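Local atomic coordinates of encapsidation protein (PDB entry 7JQP), a protein that probably acts as the ATP-driven motor, a P-loop ATPase of the ASCE fold, that packages the genome of a lactococcal phage into its capsid. Residues I124-A129 and V167-L171; N135-K141 and T174-R179; V140-D146 and D181-L187. All blocks are in the same frame, centred on the assembly; numbering follows the deposited sequence.

Interaction 1 (I124-A129 and V167-L171)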
loop_
_atom_site.group_PDB
_atom_site.type_symbol
_atom_site.label_atom_id
_atom_site.label_comp_id
_atom_site.label_asym_id
_atom_site.label_seq_id
_atom_site.Cartn_x
_atom_site.Cartn_y
_atom_site.Cartn_z
ATOM N N ILE A 124 1.402 14.464 -14.598
ATOM C CA ILE A 124 2.698 13.803 -14.542
ATOM C C ILE A 124 3.385 14.144 -13.231
ATOM O O ILE A 124 3.244 15.247 -12.699
ATOM C CB ILE A 124 3.620 14.237 -15.703
ATOM C CG1 ILE A 124 2.920 14.114 -17.043
ATOM C CG2 ILE A 124 4.948 13.480 -15.662
ATOM C CD1 ILE A 124 3.712 14.762 -18.134
ATOM N N ALA A 125 4.193 13.206 -12.752
ATOM C CA ALA A 125 4.960 13.377 -11.529
ATOM C C ALA A 125 6.441 13.349 -11.870
ATOM O O ALA A 125 6.904 12.448 -12.579
ATOM C CB ALA A 125 4.621 12.281 -10.516
ATOM N N LEU A 126 7.175 14.346 -11.379
ATOM C CA LEU A 126 8.600 14.428 -11.675
ATOM C C LEU A 126 9.333 13.187 -11.188
ATOM O O LEU A 126 10.328 12.779 -11.795
ATOM C CB LEU A 126 9.172 15.690 -11.037
ATOM C CG LEU A 126 10.428 16.311 -11.643
ATOM C CD1 LEU A 126 10.357 16.426 -13.150
ATOM C CD2 LEU A 126 10.637 17.687 -11.004
ATOM N N SER A 127 8.848 12.565 -10.110
ATOM C CA SER A 127 9.459 11.329 -9.634
ATOM C C SER A 127 9.384 10.238 -10.695
ATOM O O SER A 127 10.320 9.444 -10.847
ATOM C CB SER A 127 8.768 10.864 -8.354
ATOM O OG SER A 127 8.087 11.937 -7.731
ATOM N N ARG A 128 8.279 10.182 -11.432
ATOM C CA ARG A 128 8.076 9.182 -12.470
ATOM C C ARG A 128 8.475 9.689 -13.850
ATOM O O ARG A 128 8.289 8.973 -14.839
ATOM C CB ARG A 128 6.600 8.758 -12.486
ATOM C CG ARG A 128 6.005 8.542 -11.096
ATOM C CD ARG A 128 4.481 8.428 -11.127
ATOM N NE ARG A 128 3.934 8.131 -9.803
ATOM C CZ ARG A 128 2.649 8.239 -9.474
ATOM N NH1 ARG A 128 1.760 8.644 -10.371
ATOM N NH2 ARG A 128 2.251 7.942 -8.244
ATOM N N ALA A 129 9.027 10.903 -13.930
ATOM C CA ALA A 129 9.364 11.498 -15.219
ATOM C C ALA A 129 10.485 10.744 -15.929
ATOM O O ALA A 129 10.492 10.653 -17.162
ATOM C CB ALA A 129 9.756 12.965 -15.021
ATOM N N VAL A 167 16.364 16.356 -14.392
ATOM C CA VAL A 167 15.165 15.578 -14.685
ATOM C C VAL A 167 14.078 16.482 -15.250
ATOM O O VAL A 167 13.358 16.106 -16.183
ATOM C CB VAL A 167 14.688 14.839 -13.421
ATOM C CG1 VAL A 167 13.377 14.111 -13.688
ATOM C CG2 VAL A 167 15.756 13.865 -12.942
ATOM N N LEU A 168 13.949 17.692 -14.703
ATOM C CA LEU A 168 12.953 18.629 -15.210
ATOM C C LEU A 168 13.261 19.030 -16.647
ATOM O O LEU A 168 12.381 18.992 -17.515
ATOM C CB LEU A 168 12.894 19.860 -14.306
ATOM C CG LEU A 168 11.978 21.002 -14.746
ATOM C CD1 LEU A 168 10.617 20.494 -15.179
ATOM C CD2 LEU A 168 11.834 22.015 -13.614
ATOM N N LEU A 169 14.510 19.413 -16.921
ATOM C CA LEU A 169 14.867 19.843 -18.269
ATOM C C LEU A 169 14.661 18.721 -19.280
ATOM O O LEU A 169 14.217 18.965 -20.408
ATOM C CB LEU A 169 16.314 20.332 -18.297
ATOM C CG LEU A 169 16.591 21.679 -17.628
ATOM C CD1 LEU A 169 18.085 21.983 -17.655
ATOM C CD2 LEU A 169 15.811 22.805 -18.292
ATOM N N ASN A 170 14.984 17.484 -18.895
ATOM C CA ASN A 170 14.732 16.352 -19.781
ATOM C C ASN A 170 13.244 16.198 -20.072
ATOM O O ASN A 170 12.856 15.884 -21.203
ATOM C CB ASN A 170 15.294 15.070 -19.170
ATOM C CG ASN A 170 16.785 14.922 -19.402
ATOM O OD1 ASN A 170 17.575 14.924 -18.459
ATOM N ND2 ASN A 170 17.178 14.800 -20.666
ATOM N N LEU A 171 12.395 16.415 -19.063
ATOM C CA LEU A 171 10.956 16.316 -19.283
ATOM C C LEU A 171 10.475 17.402 -20.238
ATOM O O LEU A 171 9.580 17.164 -21.057
ATOM C CB LEU A 171 10.215 16.402 -17.950
ATOM C CG LEU A 171 8.730 16.038 -17.966
ATOM C CD1 LEU A 171 8.521 14.619 -18.479
ATOM C CD2 LEU A 171 8.119 16.197 -16.581
#

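Interaction 2 (N135-K141 and T174-R179)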
loop_
_atom_site.group_PDB
_atom_site.type_symbol
_atom_site.label_atom_id
_atom_site.label_comp_id
_atom_site.label_asym_id
_atom_site.label_seq_id
_atom_site.Cartn_x
_atom_site.Cartn_y
_atom_site.Cartn_z
ATOM N N ASN A 135 8.068 8.669 -23.834
ATOM C CA ASN A 135 6.650 8.950 -24.025
ATOM C C ASN A 135 6.451 10.045 -25.068
ATOM O O ASN A 135 7.317 10.897 -25.284
ATOM C CB ASN A 135 6.002 9.356 -22.699
ATOM C CG ASN A 135 5.615 8.158 -21.851
ATOM O OD1 ASN A 135 6.001 7.029 -22.147
ATOM N ND2 ASN A 135 4.851 8.400 -20.792
ATOM N N ASN A 136 5.291 10.010 -25.721
ATOM C CA ASN A 136 4.933 10.960 -26.765
ATOM C C ASN A 136 3.726 11.780 -26.329
ATOM O O ASN A 136 2.703 11.221 -25.919
ATOM C CB ASN A 136 4.631 10.238 -28.085
ATOM C CG ASN A 136 5.889 9.804 -28.816
ATOM O OD1 ASN A 136 6.860 10.554 -28.900
ATOM N ND2 ASN A 136 5.876 8.586 -29.347
ATOM N N TYR A 137 3.852 13.102 -26.426
ATOM C CA TYR A 137 2.779 14.055 -26.131
ATOM C C TYR A 137 2.591 14.951 -27.348
ATOM O O TYR A 137 3.335 15.933 -27.518
ATOM C CB TYR A 137 3.093 14.886 -24.892
ATOM C CG TYR A 137 3.407 14.051 -23.676
ATOM C CD1 TYR A 137 2.392 13.546 -22.874
ATOM C CD2 TYR A 137 4.720 13.765 -23.330
ATOM C CE1 TYR A 137 2.676 12.782 -21.760
ATOM C CE2 TYR A 137 5.014 13.001 -22.217
ATOM C CZ TYR A 137 3.987 12.512 -21.436
ATOM O OH TYR A 137 4.272 11.750 -20.326
ATOM N N PRO A 138 1.633 14.652 -28.230
ATOM C CA PRO A 138 1.661 15.282 -29.564
ATOM C C PRO A 138 1.616 16.805 -29.582
ATOM O O PRO A 138 2.493 17.420 -30.205
ATOM C CB PRO A 138 0.431 14.663 -30.258
ATOM C CG PRO A 138 0.194 13.370 -29.535
ATOM C CD PRO A 138 0.553 13.655 -28.104
ATOM N N ASP A 139 0.616 17.440 -28.975
ATOM C CA ASP A 139 0.385 18.877 -29.174
ATOM C C ASP A 139 0.319 19.655 -27.861
ATOM O O ASP A 139 -0.641 20.388 -27.594
ATOM C CB ASP A 139 -0.865 19.108 -30.019
ATOM C CG ASP A 139 -0.788 18.411 -31.369
ATOM O OD1 ASP A 139 0.327 18.307 -31.927
ATOM O OD2 ASP A 139 -1.840 17.969 -31.876
ATOM N N VAL A 140 1.299 19.462 -26.982
ATOM C CA VAL A 140 1.333 20.171 -25.702
ATOM C C VAL A 140 1.885 21.580 -25.905
ATOM O O VAL A 140 3.002 21.753 -26.401
ATOM C CB VAL A 140 2.167 19.395 -24.674
ATOM C CG1 VAL A 140 2.089 20.060 -23.309
ATOM C CG2 VAL A 140 1.705 17.956 -24.606
ATOM N N LYS A 141 1.112 22.591 -25.488
ATOM C CA LYS A 141 1.536 23.981 -25.575
ATOM C C LYS A 141 1.788 24.610 -24.210
ATOM O O LYS A 141 2.509 25.611 -24.133
ATOM C CB LYS A 141 0.479 24.828 -26.304
ATOM C CG LYS A 141 0.832 26.310 -26.438
ATOM C CD LYS A 141 -0.337 27.131 -26.987
ATOM C CE LYS A 141 0.069 28.576 -27.246
ATOM N NZ LYS A 141 -1.097 29.439 -27.586
ATOM N N THR A 174 11.105 16.088 -23.637
ATOM C CA THR A 174 10.163 15.041 -24.014
ATOM C C THR A 174 8.793 15.630 -24.333
ATOM O O THR A 174 8.164 15.264 -25.333
ATOM C CB THR A 174 10.049 14.006 -22.894
ATOM O OG1 THR A 174 11.349 13.502 -22.565
ATOM C CG2 THR A 174 9.151 12.854 -23.317
ATOM N N ILE A 175 8.313 16.541 -23.483
ATOM C CA ILE A 175 7.000 17.137 -23.699
ATOM C C ILE A 175 7.026 18.086 -24.889
ATOM O O ILE A 175 6.039 18.193 -25.626
ATOM C CB ILE A 175 6.536 17.859 -22.415
ATOM C CG1 ILE A 175 6.364 16.847 -21.276
ATOM C CG2 ILE A 175 5.261 18.650 -22.677
ATOM C CD1 ILE A 175 5.775 17.426 -20.000
ATOM N N LYS A 176 8.144 18.768 -25.105
ATOM C CA LYS A 176 8.289 19.781 -26.144
ATOM C C LYS A 176 9.322 19.300 -27.153
ATOM O O LYS A 176 10.508 19.184 -26.830
ATOM C CB LYS A 176 8.702 21.108 -25.511
ATOM C CG LYS A 176 8.879 22.267 -26.466
ATOM C CD LYS A 176 9.701 23.354 -25.779
ATOM C CE LYS A 176 10.098 24.465 -26.734
ATOM N NZ LYS A 176 10.981 23.955 -27.820
ATOM N N ARG A 177 8.875 19.034 -28.379
ATOM C CA ARG A 177 9.752 18.555 -29.443
ATOM C C ARG A 177 9.564 19.430 -30.673
ATOM O O ARG A 177 8.502 19.404 -31.303
ATOM C CB ARG A 177 9.466 17.088 -29.769
ATOM C CG ARG A 177 9.925 16.124 -28.692
ATOM C CD ARG A 177 9.437 14.708 -28.956
ATOM N NE ARG A 177 10.172 13.732 -28.157
ATOM C CZ ARG A 177 9.722 12.522 -27.842
ATOM N NH1 ARG A 177 8.520 12.127 -28.244
ATOM N NH2 ARG A 177 10.472 11.707 -27.112
ATOM N N LYS A 178 10.595 20.202 -31.011
ATOM C CA LYS A 178 10.579 21.049 -32.202
ATOM C C LYS A 178 9.358 21.962 -32.221
ATOM O O LYS A 178 8.806 22.261 -33.284
ATOM C CB LYS A 178 10.632 20.201 -33.476
ATOM N N ARG A 179 8.925 22.411 -31.046
ATOM C CA ARG A 179 7.776 23.301 -30.918
ATOM C C ARG A 179 8.273 24.664 -30.454
ATOM O O ARG A 179 8.749 24.804 -29.323
ATOM C CB ARG A 179 6.746 22.740 -29.938
ATOM C CG ARG A 179 6.036 21.484 -30.415
ATOM C CD ARG A 179 4.891 21.104 -29.477
ATOM N NE ARG A 179 4.020 22.248 -29.202
ATOM C CZ ARG A 179 2.956 22.579 -29.928
ATOM N NH1 ARG A 179 2.609 21.850 -30.981
ATOM N NH2 ARG A 179 2.234 23.641 -29.599
#

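Interaction 3 (V140-D146 and D181-L187)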
loop_
_atom_site.group_PDB
_atom_site.type_symbol
_atom_site.label_atom_id
_atom_site.label_comp_id
_atom_site.label_asym_id
_atom_site.label_seq_id
_atom_site.Cartn_x
_atom_site.Cartn_y
_atom_site.Cartn_z
ATOM N N VAL A 140 1.299 19.462 -26.982
ATOM C CA VAL A 140 1.333 20.171 -25.702
ATOM C C VAL A 140 1.885 21.580 -25.905
ATOM O O VAL A 140 3.002 21.753 -26.401
ATOM C CB VAL A 140 2.167 19.395 -24.674
ATOM C CG1 VAL A 140 2.089 20.060 -23.309
ATOM C CG2 VAL A 140 1.705 17.956 -24.606
ATOM N N LYS A 141 1.112 22.591 -25.488
ATOM C CA LYS A 141 1.536 23.981 -25.575
ATOM C C LYS A 141 1.788 24.610 -24.210
ATOM O O LYS A 141 2.509 25.611 -24.133
ATOM C CB LYS A 141 0.479 24.828 -26.304
ATOM C CG LYS A 141 0.832 26.310 -26.438
ATOM C CD LYS A 141 -0.337 27.131 -26.987
ATOM C CE LYS A 141 0.069 28.576 -27.246
ATOM N NZ LYS A 141 -1.097 29.439 -27.586
ATOM N N TYR A 142 1.228 24.047 -23.141
ATOM C CA TYR A 142 1.351 24.604 -21.802
ATOM C C TYR A 142 1.872 23.529 -20.861
ATOM O O TYR A 142 1.396 22.390 -20.890
ATOM C CB TYR A 142 0.005 25.123 -21.284
ATOM C CG TYR A 142 -0.593 26.275 -22.062
ATOM C CD1 TYR A 142 -0.292 27.591 -21.738
ATOM C CD2 TYR A 142 -1.472 26.044 -23.113
ATOM C CE1 TYR A 142 -0.847 28.646 -22.441
ATOM C CE2 TYR A 142 -2.029 27.091 -23.822
ATOM C CZ TYR A 142 -1.712 28.389 -23.485
ATOM O OH TYR A 142 -2.270 29.428 -24.197
ATOM N N LEU A 143 2.842 23.895 -20.026
ATOM C CA LEU A 143 3.334 23.033 -18.958
ATOM C C LEU A 143 3.299 23.838 -17.668
ATOM O O LEU A 143 3.921 24.902 -17.583
ATOM C CB LEU A 143 4.748 22.533 -19.248
ATOM C CG LEU A 143 5.397 21.693 -18.148
ATOM C CD1 LEU A 143 4.434 20.667 -17.583
ATOM C CD2 LEU A 143 6.643 21.005 -18.681
ATOM N N VAL A 144 2.566 23.342 -16.674
ATOM C CA VAL A 144 2.404 24.030 -15.399
ATOM C C VAL A 144 2.981 23.156 -14.296
ATOM O O VAL A 144 2.518 22.030 -14.076
ATOM C CB VAL A 144 0.933 24.368 -15.112
ATOM C CG1 VAL A 144 0.805 25.080 -13.775
ATOM C CG2 VAL A 144 0.370 25.224 -16.230
ATOM N N PHE A 145 3.983 23.680 -13.600
ATOM C CA PHE A 145 4.634 23.015 -12.474
ATOM C C PHE A 145 4.126 23.731 -11.221
ATOM O O PHE A 145 4.669 24.758 -10.815
ATOM C CB PHE A 145 6.152 23.086 -12.609
ATOM C CG PHE A 145 6.898 22.120 -11.723
ATOM C CD1 PHE A 145 6.308 21.569 -10.597
ATOM C CD2 PHE A 145 8.203 21.769 -12.025
ATOM C CE1 PHE A 145 7.006 20.685 -9.794
ATOM C CE2 PHE A 145 8.904 20.888 -11.227
ATOM C CZ PHE A 145 8.307 20.347 -10.111
ATOM N N ASP A 146 3.064 23.195 -10.628
ATOM C CA ASP A 146 2.457 23.812 -9.457
ATOM C C ASP A 146 3.204 23.395 -8.195
ATOM O O ASP A 146 3.788 22.310 -8.123
ATOM C CB ASP A 146 0.984 23.421 -9.357
ATOM C CG ASP A 146 0.170 24.418 -8.556
ATOM O OD1 ASP A 146 0.763 25.371 -8.004
ATOM O OD2 ASP A 146 -1.066 24.256 -8.489
ATOM N N ASP A 181 6.214 27.257 -30.159
ATOM C CA ASP A 181 5.115 27.798 -29.358
ATOM C C ASP A 181 4.907 26.882 -28.159
ATOM O O ASP A 181 4.144 25.916 -28.207
ATOM C CB ASP A 181 3.850 27.927 -30.198
ATOM C CG ASP A 181 2.868 28.930 -29.622
ATOM O OD1 ASP A 181 3.261 29.697 -28.719
ATOM O OD2 ASP A 181 1.702 28.952 -30.073
ATOM N N PHE A 182 5.602 27.191 -27.068
ATOM C CA PHE A 182 5.522 26.422 -25.833
ATOM C C PHE A 182 5.595 27.388 -24.662
ATOM O O PHE A 182 6.264 28.421 -24.733
ATOM C CB PHE A 182 6.656 25.387 -25.773
ATOM C CG PHE A 182 6.463 24.322 -24.734
ATOM C CD1 PHE A 182 5.760 23.167 -25.032
ATOM C CD2 PHE A 182 7.009 24.461 -23.470
ATOM C CE1 PHE A 182 5.588 22.178 -24.081
ATOM C CE2 PHE A 182 6.843 23.476 -22.516
ATOM C CZ PHE A 182 6.134 22.332 -22.823
ATOM N N TYR A 183 4.888 27.054 -23.584
ATOM C CA TYR A 183 4.862 27.886 -22.391
ATOM C C TYR A 183 5.063 27.022 -21.156
ATOM O O TYR A 183 4.508 25.924 -21.056
ATOM C CB TYR A 183 3.544 28.662 -22.280
ATOM C CG TYR A 183 3.450 29.842 -23.221
ATOM C CD1 TYR A 183 2.996 29.683 -24.524
ATOM C CD2 TYR A 183 3.823 31.114 -22.808
ATOM C CE1 TYR A 183 2.911 30.761 -25.388
ATOM C CE2 TYR A 183 3.742 32.196 -23.664
ATOM C CZ TYR A 183 3.286 32.014 -24.953
ATOM O OH TYR A 183 3.205 33.088 -25.810
ATOM N N LEU A 184 5.860 27.528 -20.217
ATOM C CA LEU A 184 6.123 26.860 -18.951
ATOM C C LEU A 184 5.754 27.794 -17.810
ATOM O O LEU A 184 6.202 28.946 -17.776
ATOM C CB LEU A 184 7.593 26.445 -18.837
ATOM C CG LEU A 184 8.067 25.993 -17.454
ATOM C CD1 LEU A 184 7.296 24.768 -16.987
ATOM C CD2 LEU A 184 9.564 25.712 -17.450
ATOM N N PHE A 185 4.947 27.297 -16.876
ATOM C CA PHE A 185 4.522 28.063 -15.713
ATOM C C PHE A 185 4.998 27.346 -14.459
ATOM O O PHE A 185 4.674 26.171 -14.249
ATOM C CB PHE A 185 3.002 28.237 -15.690
ATOM C CG PHE A 185 2.500 29.314 -16.611
ATOM C CD1 PHE A 185 2.233 29.038 -17.942
ATOM C CD2 PHE A 185 2.293 30.603 -16.147
ATOM C CE1 PHE A 185 1.768 30.026 -18.793
ATOM C CE2 PHE A 185 1.830 31.596 -16.993
ATOM C CZ PHE A 185 1.567 31.306 -18.318
HETATM N N MSE A 186 5.774 28.045 -13.638
HETATM C CA MSE A 186 6.226 27.522 -12.354
HETATM C C MSE A 186 5.513 28.273 -11.233
HETATM O O MSE A 186 5.691 29.480 -11.077
HETATM C CB MSE A 186 7.738 27.662 -12.216
HETATM C CG MSE A 186 8.529 26.532 -12.857
HETATM SE SE MSE A 186 10.353 27.074 -13.310
HETATM C CE MSE A 186 11.153 25.313 -13.523
ATOM N N LEU A 187 4.705 27.555 -10.456
ATOM C CA LEU A 187 3.888 28.146 -9.406
ATOM C C LEU A 187 4.366 27.656 -8.047
ATOM O O LEU A 187 4.460 26.446 -7.816
ATOM C CB LEU A 187 2.414 27.785 -9.604
ATOM C CG LEU A 187 1.838 28.031 -10.997
ATOM C CD1 LEU A 187 0.492 27.338 -11.153
ATOM C CD2 LEU A 187 1.697 29.523 -11.261
#

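Interaction 1 (I124-A129 and V167-L171)
The contact between I124-A129 and V167-L171 is almost wholly apolar: no hydrogen bond crosses it, and the 281 Å² of buried surface comes mainly from aliphatic side chains of the turn that leaves strand 118-125 and of helix 164-175.

Van der Waals packing centres on L126. Its CB sets off sideways, but the isobutyl group bends to the helix: L126 CD1 lies 3.8 Å from V167 CG1, 4.0 Å from L168 CA and 4.1 Å from L171 CD2. V167 and L171 lie one helical turn apart, and their CA-to-CB bonds point toward I124-A129, so that A129 fits against the pair, A129 CB being 4.0 Å from V167 CG1 and 3.9 Å from L171 CD2. The small methyl lets the backbone come close, with A129 and L171 CA atoms 6.5 Å apart. I124, still on the strand, adds a looser touch of I124 CG2 on L171 CD2 at 4.3 Å. L168 and L171 also rest on L54 of strand 50-55.

No hydrogen bond joins the two segments; within them, A129 N donates to L126 O at 3.1 Å, folding the chain so that L126 and A129 reach the same helix, and L171 N donates to V167 O at 3.1 Å. Outside them, the backbone of I124 and L126 bonds to R55, S127 OG bonds to R56 O, and R128 NH2 forms a salt bridge with D62.

With all six touching residues buried and no polar pairing between the segments, this contact packs helix 164-175 onto the end of strand 118-125, in the sheet of the P-loop ATPase core, by shape and exclusion of water.

Interaction 2 (N135-K141 and T174-R179)
A loop runs beside the end of a helix here: N135-Y137 is extended, and the chain turns at P138-D139 into strand 140-145, while T174 and I175 close helix 164-175 and the chain leaves helical geometry at K176. The CA atoms of Y137 and I175 come within 5.8 Å.

I175 supplies the apolar part, with I175 CG2 3.5 Å from V140 CG1 and I175 CG1 4.1 Å from Y137 CD2. T174 CG2 lies 3.3 Å from N135 O. Beyond the helix, R177 NH1 donates a very short hydrogen bond of 2.4 Å to N136 OD1, and R179 lays one guanidinium face over V140 N and D139 CA. D139 OD1 is 4.3 Å from R179 NH1, too far and too oblique for a salt bridge. R179 NH2 instead bonds to D181 O, and N135 ND2 to E63 O of the second subunit.

The contact joins elements of the beta-alpha-beta unit of strand 140-145, helix 164-175 and strand 183-188, and I175 also packs on V52 of strand 50-55 and I124 of strand 118-125.

Interaction 3 (V140-D146 and D181-L187)
At the middle of this pair of strands, L143 packs with L143 CG 3.8 Å from L184 CD1 and L143 CB 3.8 Å from F182 CZ. F145 CB lies 4.2 Å from M186 CG (selenomethionine) on the same face, which helix 164-175 covers through I172 and L168. On the opposite face, which V144 and F185 share, V144 CG2 meets F185 CB at 4.0 Å and V144 CG1 meets L187 CD1 at 3.5 Å, and V144 packs on V36 of helix 32-46. Further along that face the Y142 and Y183 rings are nearly parallel but slid apart, with centroids 5.9 Å apart and little overlap.

Between these two layers runs a parallel ladder, its strand axes 4.6 Å apart and inclined at 15°. Five hydrogen bonds zigzag along it: Y183 N to K141 O and L143 N to Y183 O, both 2.8 Å; F185 N to L143 O and F145 N to F185 O, both 2.7 Å; and L187 N to F145 O, 2.8 Å. CA-H...O contacts fill the gaps, such as L184 CA to L143 O at 3.2 Å.

Polar groups gather at the ends. K141 NZ makes a long salt bridge of 3.8 Å with D181 OD2, but its stronger partner is D43, as R20 is that of D181. At the other end D146 OD2 bonds to Y53 OH, and the D146 side chain comes within about 5 Å, nearest atoms, of a bound sulfate.

Neighbouring parallel strands joined through a covering helix form a beta-alpha-beta crossover of the P-loop ASCE core; D146, following F145 and beside the probable Walker A loop, is consistent with a Walker B acidic residue.

Interactions 2 and 3 share V140 and K141 and follow one beta-alpha-beta unit: the chain passes from strand 140-145 through a loop and helix 164-175 to strand 183-188. Interaction 1 adds the turn after strand 118-125 to the same helix. The three contacts, with centres 12 to 14 Å apart, merge into one hydrophobic layer: L168 CD2 is 3.4 Å from M186 CE, L126 CD2 3.6 Å from F145 CZ, I175 CG2 3.8 Å from F182 CZ, and I124 CD1 3.9 Å from I175 CD1. The sulfate near D146 lies by the probable nucleotide site, and all three contacts reach the second subunit.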